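Long-range contacts in Amy13K (Eubacterium rectale DSM 17629, PDB 6B3P), which binds malto-oligosaccharides through two family 26 carbohydrate-binding modules, probably to hold starch for a surface-anchored alpha-amylase of a human gut bacterium: residues 118-123 with 161-166; 124-129 with 156-161. All coordinates share one frame; numbering follows the deposited sequence.

Interaction 1: residues 118-123 with 161-166. With GLC (alpha-D-glucopyranose), chain D; GLC (alpha-D-glucopyranose), chain B.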
loop_
_atom_site.group_PDB
_atom_site.type_symbol
_atom_site.label_atom_id
_atom_site.label_comp_id
_atom_site.label_asym_id
_atom_site.label_seq_id
_atom_site.Cartn_x
_atom_site.Cartn_y
_atom_site.Cartn_z
ATOM N N ASN A 118 -6.548 -10.396 14.711
ATOM C CA ASN A 118 -6.802 -9.012 14.329
ATOM C C ASN A 118 -8.274 -8.678 14.485
ATOM O O ASN A 118 -9.137 -9.341 13.906
ATOM C CB ASN A 118 -6.363 -8.745 12.891
ATOM C CG ASN A 118 -6.532 -7.289 12.497
ATOM O OD1 ASN A 118 -7.566 -6.893 11.959
ATOM N ND2 ASN A 118 -5.519 -6.479 12.779
ATOM N N TYR A 119 -8.551 -7.651 15.280
ATOM C CA TYR A 119 -9.907 -7.170 15.494
ATOM C C TYR A 119 -10.102 -5.885 14.699
ATOM O O TYR A 119 -9.264 -4.991 14.767
ATOM C CB TYR A 119 -10.161 -6.942 16.984
ATOM C CG TYR A 119 -11.491 -6.304 17.287
ATOM C CD1 TYR A 119 -12.654 -7.058 17.309
ATOM C CD2 TYR A 119 -11.584 -4.948 17.553
ATOM C CE1 TYR A 119 -13.871 -6.479 17.583
ATOM C CE2 TYR A 119 -12.799 -4.357 17.829
ATOM C CZ TYR A 119 -13.942 -5.129 17.840
ATOM O OH TYR A 119 -15.164 -4.554 18.118
ATOM N N MET A 120 -11.198 -5.804 13.947
ATOM C CA MET A 120 -11.410 -4.710 12.997
ATOM C C MET A 120 -12.810 -4.108 13.100
ATOM O O MET A 120 -13.793 -4.825 13.292
ATOM C CB MET A 120 -11.170 -5.211 11.569
ATOM C CG MET A 120 -11.169 -4.122 10.503
ATOM S SD MET A 120 -12.817 -3.638 9.949
ATOM C CE MET A 120 -13.343 -5.109 9.068
ATOM N N TRP A 121 -12.889 -2.786 12.963
ATOM C CA TRP A 121 -14.170 -2.091 12.921
ATOM C C TRP A 121 -14.082 -0.817 12.086
ATOM O O TRP A 121 -13.002 -0.257 11.895
ATOM C CB TRP A 121 -14.652 -1.757 14.338
ATOM C CG TRP A 121 -13.904 -0.640 15.023
ATOM C CD1 TRP A 121 -14.325 0.651 15.186
ATOM C CD2 TRP A 121 -12.614 -0.720 15.647
ATOM N NE1 TRP A 121 -13.379 1.375 15.867
ATOM C CE2 TRP A 121 -12.319 0.558 16.162
ATOM C CE3 TRP A 121 -11.681 -1.746 15.818
ATOM C CZ2 TRP A 121 -11.131 0.837 16.835
ATOM C CZ3 TRP A 121 -10.502 -1.467 16.486
ATOM C CH2 TRP A 121 -10.238 -0.186 16.988
ATOM N N GLY A 122 -15.230 -0.378 11.578
ATOM C CA GLY A 122 -15.330 0.883 10.863
ATOM C C GLY A 122 -15.290 0.765 9.350
ATOM O O GLY A 122 -15.409 1.770 8.648
ATOM N N ALA A 123 -15.129 -0.453 8.842
ATOM C CA ALA A 123 -15.019 -0.666 7.400
ATOM C C ALA A 123 -16.390 -0.705 6.730
ATOM O O ALA A 123 -17.421 -0.788 7.398
ATOM C CB ALA A 123 -14.256 -1.954 7.113
ATOM N N GLN A 161 -12.724 3.234 2.082
ATOM C CA GLN A 161 -13.148 3.620 3.422
ATOM C C GLN A 161 -12.077 3.341 4.464
ATOM O O GLN A 161 -11.570 2.224 4.567
ATOM C CB GLN A 161 -14.435 2.886 3.800
ATOM C CG GLN A 161 -15.088 3.416 5.070
ATOM C CD GLN A 161 -16.562 3.079 5.161
ATOM O OE1 GLN A 161 -17.317 3.275 4.208
ATOM N NE2 GLN A 161 -16.983 2.572 6.316
ATOM N N ASN A 162 -11.737 4.369 5.235
ATOM C CA ASN A 162 -10.829 4.207 6.360
ATOM C C ASN A 162 -11.470 3.316 7.414
ATOM O O ASN A 162 -12.695 3.215 7.498
ATOM C CB ASN A 162 -10.461 5.563 6.968
ATOM C CG ASN A 162 -9.717 6.460 5.994
ATOM O OD1 ASN A 162 -9.171 5.994 4.993
ATOM N ND2 ASN A 162 -9.686 7.755 6.287
ATOM N N PHE A 163 -10.637 2.665 8.214
ATOM C CA PHE A 163 -11.122 1.822 9.293
ATOM C C PHE A 163 -10.060 1.725 10.376
ATOM O O PHE A 163 -8.998 2.338 10.269
ATOM C CB PHE A 163 -11.494 0.431 8.774
ATOM C CG PHE A 163 -10.362 -0.296 8.112
ATOM C CD1 PHE A 163 -10.056 -0.061 6.782
ATOM C CD2 PHE A 163 -9.612 -1.225 8.814
ATOM C CE1 PHE A 163 -9.018 -0.733 6.168
ATOM C CE2 PHE A 163 -8.572 -1.901 8.204
ATOM C CZ PHE A 163 -8.274 -1.654 6.879
ATOM N N SER A 164 -10.360 0.963 11.421
ATOM C CA SER A 164 -9.431 0.783 12.526
ATOM C C SER A 164 -9.286 -0.692 12.847
ATOM O O SER A 164 -10.183 -1.483 12.558
ATOM C CB SER A 164 -9.911 1.544 13.761
ATOM O OG SER A 164 -10.174 2.902 13.457
ATOM N N CYS A 165 -8.157 -1.066 13.438
ATOM C CA CYS A 165 -7.960 -2.446 13.855
ATOM C C CYS A 165 -6.985 -2.561 15.023
ATOM O O CYS A 165 -6.286 -1.608 15.367
ATOM C CB CYS A 165 -7.467 -3.298 12.682
ATOM S SG CYS A 165 -5.794 -2.911 12.130
ATOM N N ILE A 166 -6.965 -3.743 15.631
ATOM C CA ILE A 166 -6.107 -4.032 16.772
ATOM C C ILE A 166 -5.534 -5.436 16.632
ATOM O O ILE A 166 -6.270 -6.380 16.345
ATOM C CB ILE A 166 -6.880 -3.932 18.109
ATOM C CG1 ILE A 166 -7.358 -2.501 18.355
ATOM C CG2 ILE A 166 -6.013 -4.398 19.283
ATOM C CD1 ILE A 166 -8.414 -2.403 19.433
HETATM C C1 GLC D . -11.853 -1.576 20.601
HETATM C C2 GLC D . -11.227 -0.224 20.799
HETATM C C3 GLC D . -12.283 0.807 21.111
HETATM C C4 GLC D . -13.371 0.776 20.076
HETATM C C5 GLC D . -13.928 -0.619 19.966
HETATM C C6 GLC D . -15.021 -0.705 18.924
HETATM O O2 GLC D . -10.256 -0.296 21.810
HETATM O O3 GLC D . -11.712 2.078 21.123
HETATM O O4 GLC D . -14.361 1.747 20.389
HETATM O O5 GLC D . -12.878 -1.495 19.640
HETATM O O6 GLC D . -15.623 -1.972 18.849
HETATM C C1 GLC B . -11.877 -5.621 23.906
HETATM C C2 GLC B . -10.625 -4.802 23.641
HETATM C C3 GLC B . -10.943 -3.391 23.261
HETATM C C4 GLC B . -11.929 -3.389 22.136
HETATM C C5 GLC B . -13.155 -4.197 22.499
HETATM C C6 GLC B . -14.146 -4.260 21.368
HETATM O O1 GLC B . -12.507 -5.285 25.145
HETATM O O2 GLC B . -9.808 -4.761 24.765
HETATM O O3 GLC B . -9.783 -2.710 22.841
HETATM O O4 GLC B . -12.278 -2.052 21.865
HETATM O O5 GLC B . -12.756 -5.490 22.809
HETATM O O6 GLC B . -15.348 -4.850 21.754
#
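I166, W121 and S164 bury the most surface where strand 116-121 runs antiparallel to strand 163-168, and all three side chains lie on the sheet face that carries Y119. The W121 side chain takes the crowded position between backbone N and carbonyl carbon (chi1 73°), which swings the indole across onto the partner strand. S164 CB sits over one face of the six-membered ring, 3.6 Å from its centroid, a CH-pi contact; the opposite face lies against the chain D glucose, with O5 over it near the rim and C2 3.9 Å from W121 CH2. S164 OG is turned to D179 by a hydrogen bond. I166 lies along the far rim of the indole: CG1 is in the ring plane, and CD1 comes 3.7 Å from W121 CZ3. The same CD1 also reaches both glucoses and approaches the Y119 ring obliquely.

Y119, its CG anti to the backbone N, stands up beside them, and its OH shares a 2.7 Å hydrogen bond with O6 of the chain D glucose. Beneath, the strands are tied by paired bonds: Y119 N to I166 O and back, W121 N to S164 O and back. The S164 N to W121 O bond runs nearly along the C=O axis, at 2.9 Å.

On the other face M120 CG packs 3.7 Å from F163 CD2, and the chain then bends, the sulfur lying oblique to the ring, a Met-aromatic contact. Past the strand ends Q161 NE2 donates to G122 O at 2.9 Å, from above the carbonyl plane.

With W136, Q174 and N177 completing the site, this is the glycan platform of a starch-binding CBM26 module: aromatic and aliphatic side chains on one face of a beta-sheet, taking up maltooligosaccharide.

Interaction 2: residues 124-129 with 156-161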
loop_
_atom_site.group_PDB
_atom_site.type_symbol
_atom_site.label_atom_id
_atom_site.label_comp_id
_atom_site.label_asym_id
_atom_site.label_seq_id
_atom_site.Cartn_x
_atom_site.Cartn_y
_atom_site.Cartn_z
ATOM N N ASP A 124 -16.394 -0.633 5.402
ATOM C CA ASP A 124 -17.629 -0.724 4.627
ATOM C C ASP A 124 -18.227 -2.125 4.748
ATOM O O ASP A 124 -17.513 -3.090 5.021
ATOM C CB ASP A 124 -17.364 -0.374 3.158
ATOM C CG ASP A 124 -18.602 -0.512 2.290
ATOM O OD1 ASP A 124 -19.512 0.335 2.412
ATOM O OD2 ASP A 124 -18.656 -1.458 1.479
ATOM N N ALA A 125 -19.538 -2.230 4.545
ATOM C CA ALA A 125 -20.245 -3.504 4.662
ATOM C C ALA A 125 -19.721 -4.564 3.691
ATOM O O ALA A 125 -19.902 -5.761 3.918
ATOM C CB ALA A 125 -21.737 -3.291 4.440
ATOM N N SER A 126 -19.079 -4.125 2.612
ATOM C CA SER A 126 -18.557 -5.050 1.607
ATOM C C SER A 126 -17.243 -5.689 2.046
ATOM O O SER A 126 -16.696 -6.540 1.343
ATOM C CB SER A 126 -18.352 -4.331 0.270
ATOM O OG SER A 126 -17.288 -3.398 0.347
ATOM N N ALA A 127 -16.743 -5.283 3.210
ATOM C CA ALA A 127 -15.422 -5.700 3.671
ATOM C C ALA A 127 -15.307 -7.212 3.860
ATOM O O ALA A 127 -16.230 -7.861 4.355
ATOM C CB ALA A 127 -15.070 -4.984 4.972
ATOM N N THR A 128 -14.165 -7.759 3.449
ATOM C CA THR A 128 -13.823 -9.152 3.717
ATOM C C THR A 128 -12.406 -9.216 4.271
ATOM O O THR A 128 -11.565 -8.383 3.942
ATOM C CB THR A 128 -13.922 -10.033 2.455
ATOM O OG1 THR A 128 -12.949 -9.609 1.493
ATOM C CG2 THR A 128 -15.312 -9.942 1.844
ATOM N N GLY A 129 -12.152 -10.212 5.112
ATOM C CA GLY A 129 -10.871 -10.354 5.778
ATOM C C GLY A 129 -11.044 -11.035 7.122
ATOM O O GLY A 129 -12.170 -11.262 7.565
ATOM N N THR A 156 -10.260 -6.281 2.294
ATOM C CA THR A 156 -10.676 -5.872 0.959
ATOM C C THR A 156 -12.040 -5.207 1.008
ATOM O O THR A 156 -12.968 -5.756 1.595
ATOM C CB THR A 156 -10.742 -7.078 0.004
ATOM O OG1 THR A 156 -9.473 -7.741 -0.023
ATOM C CG2 THR A 156 -11.117 -6.637 -1.405
ATOM N N GLN A 157 -12.164 -4.040 0.378
ATOM C CA GLN A 157 -13.437 -3.324 0.309
ATOM C C GLN A 157 -13.765 -2.908 -1.118
ATOM O O GLN A 157 -12.871 -2.775 -1.953
ATOM C CB GLN A 157 -13.410 -2.080 1.199
ATOM C CG GLN A 157 -12.984 -2.331 2.632
ATOM C CD GLN A 157 -12.944 -1.056 3.448
ATOM O OE1 GLN A 157 -13.975 -0.574 3.915
ATOM N NE2 GLN A 157 -11.750 -0.498 3.617
ATOM N N ASP A 158 -15.050 -2.697 -1.388
ATOM C CA ASP A 158 -15.489 -2.203 -2.688
ATOM C C ASP A 158 -15.316 -0.691 -2.795
ATOM O O ASP A 158 -15.272 -0.143 -3.898
ATOM C CB ASP A 158 -16.952 -2.572 -2.940
ATOM C CG ASP A 158 -17.163 -4.070 -3.066
ATOM O OD1 ASP A 158 -16.163 -4.817 -3.050
ATOM O OD2 ASP A 158 -18.327 -4.504 -3.188
ATOM N N VAL A 159 -15.219 -0.028 -1.645
ATOM C CA VAL A 159 -15.076 1.421 -1.599
ATOM C C VAL A 159 -13.878 1.824 -0.748
ATOM O O VAL A 159 -13.370 1.036 0.052
ATOM C CB VAL A 159 -16.349 2.101 -1.047
ATOM C CG1 VAL A 159 -17.551 1.770 -1.927
ATOM C CG2 VAL A 159 -16.607 1.688 0.406
ATOM N N LYS A 160 -13.441 3.063 -0.928
ATOM C CA LYS A 160 -12.251 3.581 -0.272
ATOM C C LYS A 160 -12.586 4.132 1.110
ATOM O O LYS A 160 -12.712 5.344 1.290
ATOM C CB LYS A 160 -11.624 4.667 -1.142
ATOM C CG LYS A 160 -10.275 5.159 -0.688
ATOM C CD LYS A 160 -9.755 6.165 -1.692
ATOM C CE LYS A 160 -8.551 6.911 -1.175
ATOM N NZ LYS A 160 -8.889 7.797 -0.024
ATOM N N GLN A 161 -12.724 3.234 2.082
ATOM C CA GLN A 161 -13.148 3.620 3.422
ATOM C C GLN A 161 -12.077 3.341 4.464
ATOM O O GLN A 161 -11.570 2.224 4.567
ATOM C CB GLN A 161 -14.435 2.886 3.800
ATOM C CG GLN A 161 -15.088 3.416 5.070
ATOM C CD GLN A 161 -16.562 3.079 5.161
ATOM O OE1 GLN A 161 -17.317 3.275 4.208
ATOM N NE2 GLN A 161 -16.983 2.572 6.316
HETATM O O HOH W 1 -19.811 2.849 3.283
HETATM O O HOH W 2 -14.827 -6.309 -0.991
HETATM O O HOH W 3 -9.183 -9.601 2.236
#
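D124 lies crosswise over V159, whose CG2 touches both its CB and its carboxylate carbon, 3.5 Å from D124 CG. With chi1 at 177°, CG is anti to the backbone N, and the carboxylate serves its own loop too. OD2 takes two bonds from S126: the backbone N comes in from above the carboxylate plane, while S126 OG, 2.6 Å from D124 OD2, meets its anti lone pair. The first of these bonds makes an Asx turn, laid over the type I beta turn that runs from D124 to A127.

S126 OG is held from both sides. It gives its proton to D124 OD2 and accepts from the backbone N of D158, 2.9 Å from N to OG and close to straight at 167°. That fixes the hydroxyl's rotation and ties the turn to the end of strand 150-157. D158 also packs its carboxylate against S126 CB; its OD2 is 5.6 Å from D124 OD2, a like charge whose effect the two S126 donors on D124 probably offset, and D158 has a long, weak ion pair with K100.

The turn lies in the long loop between strands 116-121 and 139-141 of the CBM26 beta-sandwich, against the end of a strand from the other sheet. Beyond it the two segments pair once in antiparallel fashion: T128 N donates to T156 O and T156 N to T128 O, both 3.0 Å long. The two threonine side chains lie side by side.

The Q157 amide works at both ends. OE1 accepts from D124 N at 2.8 Å, in the carbonyl plane, and NE2 donates to the backbone O of Q161 along a lone pair. Water 1 donates to D124 OD1 and to Q161 OE1, bridging two side chains that cross at about a right angle; Q161 NE2 is engaged by G122 O.

Interaction 2 is nested inside the chain loop that interaction 1 closes, and the two share Q161. Interaction 1 is partly buried strand pairing within one sheet, with apolar and aromatic side chains on its faces and sugar bound on one of them. Interaction 2 lies at the surface, where a loop meets the end of strand 150-157 of the other sheet; it relies on side-chain-to-backbone hydrogen bonds, a single bridge and waters. Q157 joins them: its OE1 packs on A123 CB at 3.5 Å and its NE2 on the F163 ring. The glycan belongs to interaction 1; at the shared Q161 the side chain is already about 11 Å from a bound glucose.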